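Local structure of biliverdin reductase (Synechocystis sp., 5B3T) at residues A52-A55 with D56-V60; Q63-W66 with Q67-I70; M113-K116 with L117-L120; T252-D256 with R257-I261. The protein probably reduces the tetrapyrrole biliverdin to bilirubin, using NADPH, in a step of heme degradation. All blocks are in the same frame, centred on the assembly; numbering follows the deposited sequence.

Contact 1 of 4, residues A52-A55 with D56-V60; sequences AKFA and DTFGV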
ATOM      1  N   ALA A  52     -22.856   2.257  -2.080  1.00 27.73           N
ATOM      2  CA  ALA A  52     -23.866   3.223  -2.496  1.00 27.21           C
ATOM      3  C   ALA A  52     -23.260   4.607  -2.688  1.00 25.96           C
ATOM      4  O   ALA A  52     -23.554   5.294  -3.673  1.00 26.46           O
ATOM      5  CB  ALA A  52     -24.999   3.267  -1.470  1.00 28.39           C
ATOM      6  N   LYS A  53     -22.407   5.034  -1.753  1.00 28.22           N
ATOM      7  CA  LYS A  53     -21.776   6.345  -1.872  1.00 28.45           C
ATOM      8  C   LYS A  53     -20.898   6.424  -3.113  1.00 27.57           C
ATOM      9  O   LYS A  53     -20.905   7.436  -3.825  1.00 26.79           O
ATOM     10  CB  LYS A  53     -20.953   6.650  -0.619  1.00 28.04           C
ATOM     11  CG  LYS A  53     -21.764   6.757   0.662  1.00 32.23           C
ATOM     12  CD  LYS A  53     -20.974   7.466   1.754  1.00 34.83           C
ATOM     13  CE  LYS A  53     -19.754   6.660   2.170  1.00 36.52           C
ATOM     14  NZ  LYS A  53     -19.593   6.620   3.651  1.00 44.49           N
ATOM     15  N   PHE A  54     -20.133   5.363  -3.388  1.00 25.89           N
ATOM     16  CA  PHE A  54     -19.251   5.357  -4.550  1.00 25.73           C
ATOM     17  C   PHE A  54     -20.049   5.435  -5.845  1.00 26.02           C
ATOM     18  O   PHE A  54     -19.696   6.190  -6.757  1.00 26.78           O
ATOM     19  CB  PHE A  54     -18.377   4.103  -4.526  1.00 23.42           C
ATOM     20  CG  PHE A  54     -17.212   4.150  -5.473  1.00 23.79           C
ATOM     21  CD1 PHE A  54     -17.356   3.761  -6.795  1.00 23.62           C
ATOM     22  CD2 PHE A  54     -15.968   4.571  -5.035  1.00 21.68           C
ATOM     23  CE1 PHE A  54     -16.282   3.799  -7.665  1.00 23.61           C
ATOM     24  CE2 PHE A  54     -14.891   4.612  -5.898  1.00 21.39           C
ATOM     25  CZ  PHE A  54     -15.049   4.225  -7.216  1.00 20.25           C
ATOM     26  N   ALA A  55     -21.132   4.659  -5.941  1.00 26.90           N
ATOM     27  CA  ALA A  55     -21.982   4.710  -7.126  1.00 28.70           C
ATOM     28  C   ALA A  55     -22.556   6.106  -7.333  1.00 29.79           C
ATOM     29  O   ALA A  55     -22.656   6.583  -8.469  1.00 31.71           O
ATOM     30  CB  ALA A  55     -23.107   3.682  -7.007  1.00 27.86           C
ATOM     31  N   ASP A  56     -22.930   6.780  -6.242  1.00 30.72           N
ATOM     32  CA  ASP A  56     -23.510   8.115  -6.353  1.00 32.55           C
ATOM     33  C   ASP A  56     -22.461   9.135  -6.781  1.00 31.47           C
ATOM     34  O   ASP A  56     -22.703   9.952  -7.677  1.00 32.08           O
ATOM     35  CB  ASP A  56     -24.144   8.521  -5.023  1.00 34.13           C
ATOM     36  CG  ASP A  56     -25.111   9.680  -5.167  1.00 41.64           C
ATOM     37  OD1 ASP A  56     -26.145   9.507  -5.845  1.00 46.51           O
ATOM     38  OD2 ASP A  56     -24.839  10.760  -4.602  1.00 45.62           O
ATOM     39  N   THR A  57     -21.287   9.105  -6.145  1.00 29.50           N
ATOM     40  CA  THR A  57     -20.231  10.052  -6.487  1.00 29.63           C
ATOM     41  C   THR A  57     -19.836   9.935  -7.953  1.00 30.89           C
ATOM     42  O   THR A  57     -19.651  10.948  -8.636  1.00 31.47           O
ATOM     43  CB  THR A  57     -19.008   9.828  -5.596  1.00 28.92           C
ATOM     44  OG1 THR A  57     -19.367  10.032  -4.224  1.00 29.13           O
ATOM     45  CG2 THR A  57     -17.878  10.782  -5.977  1.00 28.41           C
ATOM     46  N   PHE A  58     -19.720   8.709  -8.461  1.00 30.18           N
ATOM     47  CA  PHE A  58     -19.149   8.486  -9.780  1.00 30.03           C
ATOM     48  C   PHE A  58     -20.150   7.974 -10.805  1.00 31.74           C
ATOM     49  O   PHE A  58     -19.728   7.558 -11.885  1.00 34.34           O
ATOM     50  CB  PHE A  58     -17.967   7.515  -9.690  1.00 29.39           C
ATOM     51  CG  PHE A  58     -16.835   8.020  -8.843  1.00 27.37           C
ATOM     52  CD1 PHE A  58     -16.029   9.053  -9.290  1.00 27.84           C
ATOM     53  CD2 PHE A  58     -16.578   7.462  -7.604  1.00 25.68           C
ATOM     54  CE1 PHE A  58     -14.985   9.524  -8.513  1.00 25.12           C
ATOM     55  CE2 PHE A  58     -15.535   7.926  -6.821  1.00 26.02           C
ATOM     56  CZ  PHE A  58     -14.737   8.960  -7.275  1.00 24.54           C
ATOM     57  N   GLY A  59     -21.452   8.008 -10.509  1.00 33.08           N
ATOM     58  CA  GLY A  59     -22.471   7.645 -11.481  1.00 33.20           C
ATOM     59  C   GLY A  59     -22.129   6.426 -12.314  1.00 35.41           C
ATOM     60  O   GLY A  59     -22.180   6.459 -13.548  1.00 34.93           O
ATOM     61  N   VAL A  60     -21.725   5.358 -11.635  1.00 33.14           N
ATOM     62  CA  VAL A  60     -21.368   4.094 -12.261  1.00 32.40           C
ATOM     63  C   VAL A  60     -22.145   2.997 -11.550  1.00 32.21           C
ATOM     64  O   VAL A  60     -22.329   3.051 -10.328  1.00 30.60           O
ATOM     65  CB  VAL A  60     -19.846   3.834 -12.192  1.00 31.18           C
ATOM     66  CG1 VAL A  60     -19.520   2.424 -12.620  1.00 28.59           C
ATOM     67  CG2 VAL A  60     -19.107   4.815 -13.076  1.00 31.38           C
TER
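The carbonyl oxygen of Lys53 is gripped twice by Thr57. The backbone N of Thr57 donates to Lys53 O over 2.9 Å in a nearly straight bond. Thr57 OG1 donates to the same Lys53 O over 3.0 Å, coming from above the carbonyl plane. Threonine suits an exposed helix position like this because its hydroxyl sits beside its own backbone N (chi1 -61°) and can fold back on the preceding turn. Further i to i+4 bonds, Asp56 N to Ala52 O and Phe58 N to Phe54 O, continue the ladder near the C-terminal end of helix 48-58, which belongs to the NAD-binding Rossmann fold. Gly59 then leaves the helix with positive phi, a conformation that glycine adopts easily. On the buried side, CD2 of Phe58 lies 3.5 Å above the plane of the Phe54 ring, over its centre. The two rings are inclined at 49°. Thr57 CG2 covers a face of the Phe58 ring. The phenylalanines fill the space between this helix and its neighbours: both touch Ala29 of helix 23-34, and Phe54 also meets Phe43 of strand 38-44 and approaches Thr21, an NADP(+)-binding residue, although no cofactor is bound here.

Contact 2 of 4, residues Q63-W66 with Q67-I70; sequences QQSW and QALI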
ATOM      1  N   GLN A  63     -21.167  -3.748  -9.841  1.00 24.33           N
ATOM      2  CA  GLN A  63     -21.296  -5.178 -10.076  1.00 22.78           C
ATOM      3  C   GLN A  63     -21.529  -5.890  -8.749  1.00 22.55           C
ATOM      4  O   GLN A  63     -21.007  -5.487  -7.706  1.00 19.56           O
ATOM      5  CB  GLN A  63     -20.044  -5.732 -10.760  1.00 22.48           C
ATOM      6  CG  GLN A  63     -19.926  -5.403 -12.242  1.00 23.04           C
ATOM      7  CD  GLN A  63     -20.460  -6.512 -13.130  1.00 23.95           C
ATOM      8  OE1 GLN A  63     -21.240  -7.356 -12.689  1.00 29.00           O
ATOM      9  NE2 GLN A  63     -20.030  -6.522 -14.387  1.00 26.55           N
ATOM     10  N   GLN A  64     -22.334  -6.954  -8.791  1.00 22.21           N
ATOM     11  CA  GLN A  64     -22.707  -7.636  -7.556  1.00 20.42           C
ATOM     12  C   GLN A  64     -21.559  -8.458  -6.979  1.00 20.96           C
ATOM     13  O   GLN A  64     -21.500  -8.662  -5.762  1.00 18.97           O
ATOM     14  CB  GLN A  64     -23.936  -8.519  -7.795  1.00 22.34           C
ATOM     15  CG  GLN A  64     -23.769  -9.562  -8.892  1.00 21.27           C
ATOM     16  CD  GLN A  64     -23.377 -10.921  -8.344  1.00 21.79           C
ATOM     17  OE1 GLN A  64     -23.345 -11.129  -7.132  1.00 21.29           O
ATOM     18  NE2 GLN A  64     -23.085 -11.860  -9.240  1.00 22.28           N
ATOM     19  N   SER A  65     -20.643  -8.928  -7.825  1.00 19.11           N
ATOM     20  CA  SER A  65     -19.458  -9.647  -7.383  1.00 20.09           C
ATOM     21  C   SER A  65     -18.248  -9.130  -8.147  1.00 18.65           C
ATOM     22  O   SER A  65     -18.370  -8.678  -9.289  1.00 18.37           O
ATOM     23  CB  SER A  65     -19.601 -11.161  -7.596  1.00 18.95           C
ATOM     24  OG  SER A  65     -19.644 -11.481  -8.977  1.00 17.07           O
ATOM     25  N   TRP A  66     -17.073  -9.192  -7.513  1.00 17.88           N
ATOM     26  CA  TRP A  66     -15.868  -8.806  -8.239  1.00 18.83           C
ATOM     27  C   TRP A  66     -15.509  -9.838  -9.302  1.00 18.18           C
ATOM     28  O   TRP A  66     -14.913  -9.485 -10.325  1.00 18.38           O
ATOM     29  CB  TRP A  66     -14.694  -8.571  -7.279  1.00 17.39           C
ATOM     30  CG  TRP A  66     -14.228  -9.751  -6.464  1.00 16.89           C
ATOM     31  CD1 TRP A  66     -14.491  -9.990  -5.145  1.00 17.00           C
ATOM     32  CD2 TRP A  66     -13.376 -10.821  -6.900  1.00 15.73           C
ATOM     33  NE1 TRP A  66     -13.873 -11.149  -4.741  1.00 16.42           N
ATOM     34  CE2 TRP A  66     -13.184 -11.678  -5.798  1.00 17.70           C
ATOM     35  CE3 TRP A  66     -12.767 -11.141  -8.118  1.00 17.15           C
ATOM     36  CZ2 TRP A  66     -12.409 -12.834  -5.879  1.00 16.09           C
ATOM     37  CZ3 TRP A  66     -12.001 -12.289  -8.196  1.00 18.28           C
ATOM     38  CH2 TRP A  66     -11.828 -13.122  -7.083  1.00 17.39           C
ATOM     39  N   GLN A  67     -15.876 -11.106  -9.087  1.00 17.47           N
ATOM     40  CA  GLN A  67     -15.675 -12.123 -10.115  1.00 18.49           C
ATOM     41  C   GLN A  67     -16.387 -11.748 -11.408  1.00 19.09           C
ATOM     42  O   GLN A  67     -15.833 -11.907 -12.502  1.00 18.67           O
ATOM     43  CB  GLN A  67     -16.167 -13.487  -9.620  1.00 19.44           C
ATOM     44  CG  GLN A  67     -15.393 -14.061  -8.444  1.00 18.58           C
ATOM     45  CD  GLN A  67     -15.927 -13.596  -7.105  1.00 18.70           C
ATOM     46  OE1 GLN A  67     -16.625 -12.585  -7.018  1.00 18.63           O
ATOM     47  NE2 GLN A  67     -15.605 -14.337  -6.051  1.00 20.06           N
ATOM     48  N   ALA A  68     -17.618 -11.244 -11.302  1.00 19.10           N
ATOM     49  CA  ALA A  68     -18.335 -10.797 -12.491  1.00 20.92           C
ATOM     50  C   ALA A  68     -17.664  -9.580 -13.116  1.00 20.95           C
ATOM     51  O   ALA A  68     -17.612  -9.456 -14.346  1.00 21.19           O
ATOM     52  CB  ALA A  68     -19.792 -10.486 -12.144  1.00 20.71           C
ATOM     53  N   LEU A  69     -17.150  -8.669 -12.286  1.00 17.89           N
ATOM     54  CA  LEU A  69     -16.481  -7.479 -12.805  1.00 19.58           C
ATOM     55  C   LEU A  69     -15.274  -7.851 -13.656  1.00 19.23           C
ATOM     56  O   LEU A  69     -15.123  -7.367 -14.782  1.00 19.56           O
ATOM     57  CB  LEU A  69     -16.063  -6.563 -11.652  1.00 18.69           C
ATOM     58  CG  LEU A  69     -15.388  -5.233 -12.007  1.00 19.48           C
ATOM     59  CD1 LEU A  69     -15.733  -4.195 -10.964  1.00 19.89           C
ATOM     60  CD2 LEU A  69     -13.870  -5.365 -12.116  1.00 19.44           C
ATOM     61  N   ILE A  70     -14.395  -8.707 -13.128  1.00 19.63           N
ATOM     62  CA  ILE A  70     -13.150  -9.002 -13.825  1.00 20.32           C
ATOM     63  C   ILE A  70     -13.379  -9.838 -15.078  1.00 21.37           C
ATOM     64  O   ILE A  70     -12.501  -9.893 -15.948  1.00 20.90           O
ATOM     65  CB  ILE A  70     -12.150  -9.694 -12.876  1.00 19.15           C
ATOM     66  CG1 ILE A  70     -12.707 -11.025 -12.369  1.00 19.00           C
ATOM     67  CG2 ILE A  70     -11.795  -8.777 -11.709  1.00 16.88           C
ATOM     68  CD1 ILE A  70     -12.017 -12.237 -12.964  1.00 22.29           C
TER
HETATM   69  O   HOH W   1     -17.460 -11.033  -4.820  1.00 18.57           O
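Ser65 OG accepts from Ala68 N over 3.1 Å, the capping bond of an N-cap serine at the start of helix 66-70. With chi1 at 67°, the hydroxyl stands between its own backbone N and carbonyl carbon and reaches forward to the first turn. The helical ladder begins with Leu69 N to Ser65 O, followed by Ile70 N to Trp66 O at 3.0 Å. A water bridges the same end, accepting from Trp66 N and donating to Gln67 OE1 over 2.8 Å. That helps fix the Gln67 amide, whose plane lies only 8° from that of the Trp66 indole, stacked on one face with CD 3.6 Å above it. A bend at chi2 (87°) folds the chain back over the indole, and Gln67 CG makes a CH-pi contact 3.8 Å from the centroid of the six-membered ring of Trp66. At the indole edge, Ile70 CG1 is 4.3 Å from Trp66 CE3. Farther out, Gln63 OE1 lies 3.5 Å from Ala68 CB, the small methyl allowing close approach. Trp66 also packs on Ile90 and Ala93 of helix 87-96 and meets Trp44 edge-to-face. Gln67 thus does two jobs for this Rossmann-fold helix: its flat amide covers an aromatic face while its oxygen keeps a water partner.

Contact 3 of 4, residues M113-K116 with L117-L120; sequences MGKK and LQQL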
ATOM      1  N   MET A 113       3.393 -16.159  -4.397  1.00 17.35           N
ATOM      2  CA  MET A 113       2.228 -15.711  -5.153  1.00 17.10           C
ATOM      3  C   MET A 113       2.545 -14.455  -5.954  1.00 17.60           C
ATOM      4  O   MET A 113       2.130 -14.330  -7.112  1.00 16.10           O
ATOM      5  CB  MET A 113       1.049 -15.471  -4.211  1.00 18.76           C
ATOM      6  CG  MET A 113      -0.227 -15.052  -4.919  1.00 18.19           C
ATOM      7  SD  MET A 113      -0.820 -16.296  -6.083  1.00 25.61           S
ATOM      8  CE  MET A 113      -2.515 -15.762  -6.315  1.00 21.84           C
ATOM      9  N   GLY A 114       3.290 -13.520  -5.359  1.00 16.85           N
ATOM     10  CA  GLY A 114       3.682 -12.328  -6.094  1.00 15.94           C
ATOM     11  C   GLY A 114       4.510 -12.650  -7.322  1.00 17.76           C
ATOM     12  O   GLY A 114       4.352 -12.022  -8.372  1.00 16.66           O
ATOM     13  N   LYS A 115       5.399 -13.639  -7.211  1.00 17.52           N
ATOM     14  CA  LYS A 115       6.182 -14.060  -8.368  1.00 19.72           C
ATOM     15  C   LYS A 115       5.315 -14.801  -9.378  1.00 18.91           C
ATOM     16  O   LYS A 115       5.494 -14.643 -10.591  1.00 19.78           O
ATOM     17  CB  LYS A 115       7.350 -14.934  -7.917  1.00 18.45           C
ATOM     18  CG  LYS A 115       8.331 -14.221  -7.008  1.00 19.94           C
ATOM     19  CD  LYS A 115       9.112 -13.156  -7.757  1.00 19.21           C
ATOM     20  CE  LYS A 115      10.129 -13.790  -8.691  1.00 20.52           C
ATOM     21  NZ  LYS A 115      10.820 -12.779  -9.532  1.00 20.95           N
ATOM     22  N   LYS A 116       4.374 -15.617  -8.895  1.00 17.10           N
ATOM     23  CA  LYS A 116       3.452 -16.303  -9.795  1.00 20.49           C
ATOM     24  C   LYS A 116       2.600 -15.304 -10.568  1.00 19.42           C
ATOM     25  O   LYS A 116       2.301 -15.515 -11.749  1.00 19.80           O
ATOM     26  CB  LYS A 116       2.573 -17.269  -9.001  1.00 19.69           C
ATOM     27  CG  LYS A 116       1.609 -18.089  -9.849  1.00 23.76           C
ATOM     28  CD  LYS A 116       0.781 -19.025  -8.980  1.00 25.77           C
ATOM     29  CE  LYS A 116      -0.176 -19.858  -9.817  1.00 32.00           C
ATOM     30  NZ  LYS A 116      -0.964 -20.806  -8.981  1.00 37.48           N
ATOM     31  N   LEU A 117       2.212 -14.203  -9.920  1.00 19.60           N
ATOM     32  CA  LEU A 117       1.472 -13.152 -10.613  1.00 18.26           C
ATOM     33  C   LEU A 117       2.344 -12.450 -11.645  1.00 18.54           C
ATOM     34  O   LEU A 117       1.877 -12.122 -12.742  1.00 18.45           O
ATOM     35  CB  LEU A 117       0.927 -12.136  -9.608  1.00 15.92           C
ATOM     36  CG  LEU A 117      -0.160 -12.595  -8.640  1.00 16.52           C
ATOM     37  CD1 LEU A 117      -0.467 -11.502  -7.626  1.00 16.30           C
ATOM     38  CD2 LEU A 117      -1.399 -12.970  -9.414  1.00 16.94           C
ATOM     39  N   GLN A 118       3.606 -12.189 -11.298  1.00 17.69           N
ATOM     40  CA  GLN A 118       4.521 -11.531 -12.225  1.00 20.90           C
ATOM     41  C   GLN A 118       4.723 -12.372 -13.481  1.00 21.33           C
ATOM     42  O   GLN A 118       4.671 -11.857 -14.604  1.00 23.61           O
ATOM     43  CB  GLN A 118       5.854 -11.270 -11.524  1.00 20.30           C
ATOM     44  CG  GLN A 118       6.939 -10.680 -12.402  1.00 23.78           C
ATOM     45  CD  GLN A 118       8.290 -10.684 -11.714  1.00 24.67           C
ATOM     46  OE1 GLN A 118       8.665 -11.664 -11.067  1.00 22.23           O
ATOM     47  NE2 GLN A 118       9.024  -9.586 -11.840  1.00 24.69           N
ATOM     48  N   GLN A 119       4.951 -13.675 -13.305  1.00 23.16           N
ATOM     49  CA  GLN A 119       5.120 -14.567 -14.448  1.00 24.98           C
ATOM     50  C   GLN A 119       3.845 -14.652 -15.279  1.00 25.14           C
ATOM     51  O   GLN A 119       3.897 -14.646 -16.513  1.00 24.24           O
ATOM     52  CB  GLN A 119       5.541 -15.955 -13.963  1.00 24.93           C
ATOM     53  CG  GLN A 119       5.748 -16.980 -15.070  1.00 30.79           C
ATOM     54  CD  GLN A 119       6.754 -16.532 -16.109  1.00 32.89           C
ATOM     55  OE1 GLN A 119       6.480 -16.564 -17.309  1.00 38.64           O
ATOM     56  NE2 GLN A 119       7.928 -16.113 -15.654  1.00 34.03           N
ATOM     57  N   LEU A 120       2.687 -14.728 -14.616  1.00 23.50           N
ATOM     58  CA  LEU A 120       1.423 -14.844 -15.335  1.00 22.61           C
ATOM     59  C   LEU A 120       1.151 -13.610 -16.186  1.00 23.65           C
ATOM     60  O   LEU A 120       0.700 -13.724 -17.332  1.00 25.03           O
ATOM     61  CB  LEU A 120       0.280 -15.079 -14.346  1.00 21.74           C
ATOM     62  CG  LEU A 120      -1.133 -15.083 -14.931  1.00 22.48           C
ATOM     63  CD1 LEU A 120      -1.304 -16.219 -15.930  1.00 24.65           C
ATOM     64  CD2 LEU A 120      -2.176 -15.170 -13.828  1.00 21.78           C
TER
HETATM   65  O   HOH W   2       8.024 -14.075 -11.658  1.00 24.08           O
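Lys115 NZ donates to Gln118 OE1 over 2.9 Å, lying in the plane of the amide carbonyl on a lone pair. The two side chains run side by side, the glutamine extended and the lysine curled by bends at chi2 and chi3 (-69° and -72°); a long, flexible lysine can bring its ammonium back to an amide oxygen three residues on. The same Gln118 OE1 accepts from a water at 2.6 Å that also donates to Lys115 O, so the water bridges the Gln118 amide to the backbone of Lys115. With only a methyl at Lys115, as in an alanine, Gln118 OE1 would probably keep the water but lose its ammonium partner, and the amide would be freer to turn. Backbone bonds form the regular i to i+4 ladder, with Leu117 N to Met113 O at 2.8 Å, Gln118 N to Gly114 O, Gln119 N to Lys115 O and Leu120 N to Lys116 O. Helix 111-124 is the connection of a beta-alpha-beta unit between strands 100-104 and 128-131 of the Rossmann fold. Apolar contact comes from Met113, whose CE is 4.3 Å from Leu117 CD2; its unbranched, flexible chain suits a partly covered site beside a buried leucine. Both side chains touch Glu92 of helix 87-96, whereas Lys115 and Gln118 reach Leu312 of helix 309-325.

Contact 4 of 4, residues T252-D256 with R257-I261; sequences TLHGD and RGTLI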
ATOM      1  N   THR A 252      10.666   8.939  11.889  1.00 16.83           N
ATOM      2  CA  THR A 252      11.888   9.665  12.210  1.00 16.88           C
ATOM      3  C   THR A 252      13.082   8.905  11.653  1.00 18.67           C
ATOM      4  O   THR A 252      13.159   7.681  11.794  1.00 16.94           O
ATOM      5  CB  THR A 252      12.036   9.845  13.723  1.00 17.82           C
ATOM      6  OG1 THR A 252      10.899  10.553  14.230  1.00 19.94           O
ATOM      7  CG2 THR A 252      13.304  10.626  14.052  1.00 18.87           C
ATOM      8  N   LEU A 253      14.005   9.630  11.021  1.00 15.86           N
ATOM      9  CA  LEU A 253      15.233   9.051  10.487  1.00 17.63           C
ATOM     10  C   LEU A 253      16.410   9.905  10.938  1.00 17.98           C
ATOM     11  O   LEU A 253      16.456  11.106  10.650  1.00 17.62           O
ATOM     12  CB  LEU A 253      15.184   8.951   8.958  1.00 17.64           C
ATOM     13  CG  LEU A 253      14.000   8.179   8.357  1.00 17.72           C
ATOM     14  CD1 LEU A 253      12.855   9.115   7.992  1.00 16.44           C
ATOM     15  CD2 LEU A 253      14.424   7.348   7.152  1.00 16.97           C
ATOM     16  N   HIS A 254      17.355   9.286  11.642  1.00 17.38           N
ATOM     17  CA  HIS A 254      18.526   9.973  12.171  1.00 18.64           C
ATOM     18  C   HIS A 254      19.733   9.655  11.297  1.00 18.69           C
ATOM     19  O   HIS A 254      20.063   8.481  11.093  1.00 17.26           O
ATOM     20  CB  HIS A 254      18.805   9.560  13.617  1.00 17.48           C
ATOM     21  CG  HIS A 254      17.727   9.945  14.583  1.00 19.53           C
ATOM     22  ND1 HIS A 254      17.546  11.241  15.017  1.00 20.80           N
ATOM     23  CD2 HIS A 254      16.795   9.199  15.223  1.00 19.78           C
ATOM     24  CE1 HIS A 254      16.537  11.279  15.871  1.00 21.37           C
ATOM     25  NE2 HIS A 254      16.065  10.054  16.013  1.00 19.13           N
ATOM     26  N   GLY A 255      20.387  10.697  10.789  1.00 18.00           N
ATOM     27  CA  GLY A 255      21.628  10.545  10.055  1.00 18.64           C
ATOM     28  C   GLY A 255      22.727  11.388  10.669  1.00 18.01           C
ATOM     29  O   GLY A 255      22.434  12.313  11.432  1.00 18.75           O
ATOM     30  N   ASP A 256      23.993  11.097  10.357  1.00 20.33           N
ATOM     31  CA  ASP A 256      25.056  11.848  11.019  1.00 21.65           C
ATOM     32  C   ASP A 256      25.192  13.277  10.506  1.00 21.89           C
ATOM     33  O   ASP A 256      26.026  14.021  11.033  1.00 23.40           O
ATOM     34  CB  ASP A 256      26.399  11.112  10.904  1.00 20.83           C
ATOM     35  CG  ASP A 256      26.832  10.869   9.468  1.00 22.95           C
ATOM     36  OD1 ASP A 256      26.245  11.455   8.536  1.00 23.03           O
ATOM     37  OD2 ASP A 256      27.784  10.082   9.275  1.00 24.90           O
ATOM     38  N   ARG A 257      24.407  13.680   9.507  1.00 20.20           N
ATOM     39  CA  ARG A 257      24.352  15.070   9.076  1.00 21.15           C
ATOM     40  C   ARG A 257      22.993  15.711   9.318  1.00 23.06           C
ATOM     41  O   ARG A 257      22.811  16.885   8.975  1.00 23.58           O
ATOM     42  CB  ARG A 257      24.722  15.192   7.594  1.00 23.57           C
ATOM     43  CG  ARG A 257      26.186  14.918   7.298  1.00 24.99           C
ATOM     44  CD  ARG A 257      26.502  15.074   5.819  1.00 25.89           C
ATOM     45  NE  ARG A 257      27.655  14.265   5.434  1.00 29.17           N
ATOM     46  CZ  ARG A 257      28.155  14.205   4.205  1.00 29.92           C
ATOM     47  NH1 ARG A 257      27.609  14.915   3.228  1.00 31.91           N
ATOM     48  NH2 ARG A 257      29.205  13.437   3.954  1.00 29.92           N
ATOM     49  N   GLY A 258      22.040  14.988   9.895  1.00 21.15           N
ATOM     50  CA  GLY A 258      20.753  15.583  10.199  1.00 21.35           C
ATOM     51  C   GLY A 258      19.720  14.536  10.552  1.00 20.65           C
ATOM     52  O   GLY A 258      19.933  13.329  10.405  1.00 18.68           O
ATOM     53  N   THR A 259      18.578  15.032  11.024  1.00 19.53           N
ATOM     54  CA  THR A 259      17.433  14.208  11.383  1.00 20.51           C
ATOM     55  C   THR A 259      16.201  14.681  10.626  1.00 19.28           C
ATOM     56  O   THR A 259      15.946  15.886  10.528  1.00 21.64           O
ATOM     57  CB  THR A 259      17.165  14.258  12.897  1.00 20.45           C
ATOM     58  OG1 THR A 259      18.189  13.535  13.591  1.00 20.81           O
ATOM     59  CG2 THR A 259      15.805  13.658  13.236  1.00 19.68           C
ATOM     60  N   LEU A 260      15.443  13.730  10.089  1.00 17.57           N
ATOM     61  CA  LEU A 260      14.138  13.989   9.498  1.00 18.82           C
ATOM     62  C   LEU A 260      13.058  13.492  10.450  1.00 20.14           C
ATOM     63  O   LEU A 260      13.082  12.330  10.866  1.00 18.16           O
ATOM     64  CB  LEU A 260      14.001  13.300   8.138  1.00 19.20           C
ATOM     65  CG  LEU A 260      14.961  13.728   7.026  1.00 20.75           C
ATOM     66  CD1 LEU A 260      14.845  12.797   5.827  1.00 19.39           C
ATOM     67  CD2 LEU A 260      14.681  15.165   6.616  1.00 18.69           C
ATOM     68  N   ILE A 261      12.121  14.369  10.799  1.00 17.74           N
ATOM     69  CA  ILE A 261      11.007  14.024  11.675  1.00 21.15           C
ATOM     70  C   ILE A 261       9.716  14.298  10.930  1.00 20.33           C
ATOM     71  O   ILE A 261       9.463  15.438  10.520  1.00 20.54           O
ATOM     72  CB  ILE A 261      11.020  14.824  12.982  1.00 22.53           C
ATOM     73  CG1 ILE A 261      12.404  14.841  13.601  1.00 24.37           C
ATOM     74  CG2 ILE A 261      10.015  14.245  13.967  1.00 22.62           C
ATOM     75  CD1 ILE A 261      12.441  15.711  14.793  1.00 36.01           C
TER
HETATM   76  O   HOH W   3      20.790  12.799  13.768  1.00 18.57           O
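His254 and Thr259 face each other as a non-hydrogen-bonded pair of an antiparallel hairpin, and their side chains supply the link that the backbone lacks there. From His254 CB, 4.0 Å from Thr259 OG1, the chain leads with chi1 at -64° to CG, at 3.8 Å from the same oxygen. ND1 then meets Thr259 OG1 at 2.8 Å in a hydrogen bond at the ring edge, in which either atom could be the donor. Beyond it, CE1 lies 3.6 Å from Thr259 CG2. A leucine in place of His254 would probably leave Thr259 OG1 without its cross-strand mate. A water donates to Gly255 O and is hydrogen-bonded to Thr259 OG1, linking this pair to the turn. Leu253 and Leu260 form the hydrogen-bonded pair next along, each N bonded to the other's O, and their side chains go to the buried face, near helix 137-146. Strands 248-255 and 258-263 are joined by a type I turn from Gly255 to Gly258. Gly255 N donates to Gly258 O over 2.7 Å, while the return bond, Gly258 N to Gly255 O, comes from above the carbonyl plane. The backbone angles of Gly258 would press a CB onto the carbonyl oxygen of Arg257, hence a residue without one. In this hairpin of the C-terminal domain the partly exposed face thus carries the His254-Thr259 polar bond beside a threonine-isoleucine pair, while leucines line the buried face.

Contacts 1, 2 and 3 belong to the NAD-binding Rossmann domain and contact 4 to the C-terminal alpha/beta domain, its centre about 44 Å from that of contact 1. Each sets buried residues (Phe54 and Phe58 in contact 1, Leu69 and Ile70 in contact 2, Leu117 in contact 3, Leu253 and Leu260 in contact 4) against a more polar outer side. Contacts 1 and 2 lie on successive helices, 48-58 and 66-70, and both touch strand 38-44; contacts 2 and 3 both reach helix 87-96 without touching each other. Aromatic groups mark the first two, as a ring pair at a helix end and an indole-amide stack at a helix start. Mid-helix, contact 3 adds a lysine-glutamine bond to the backbone ladder, whereas contact 4 has cross-strand pairing.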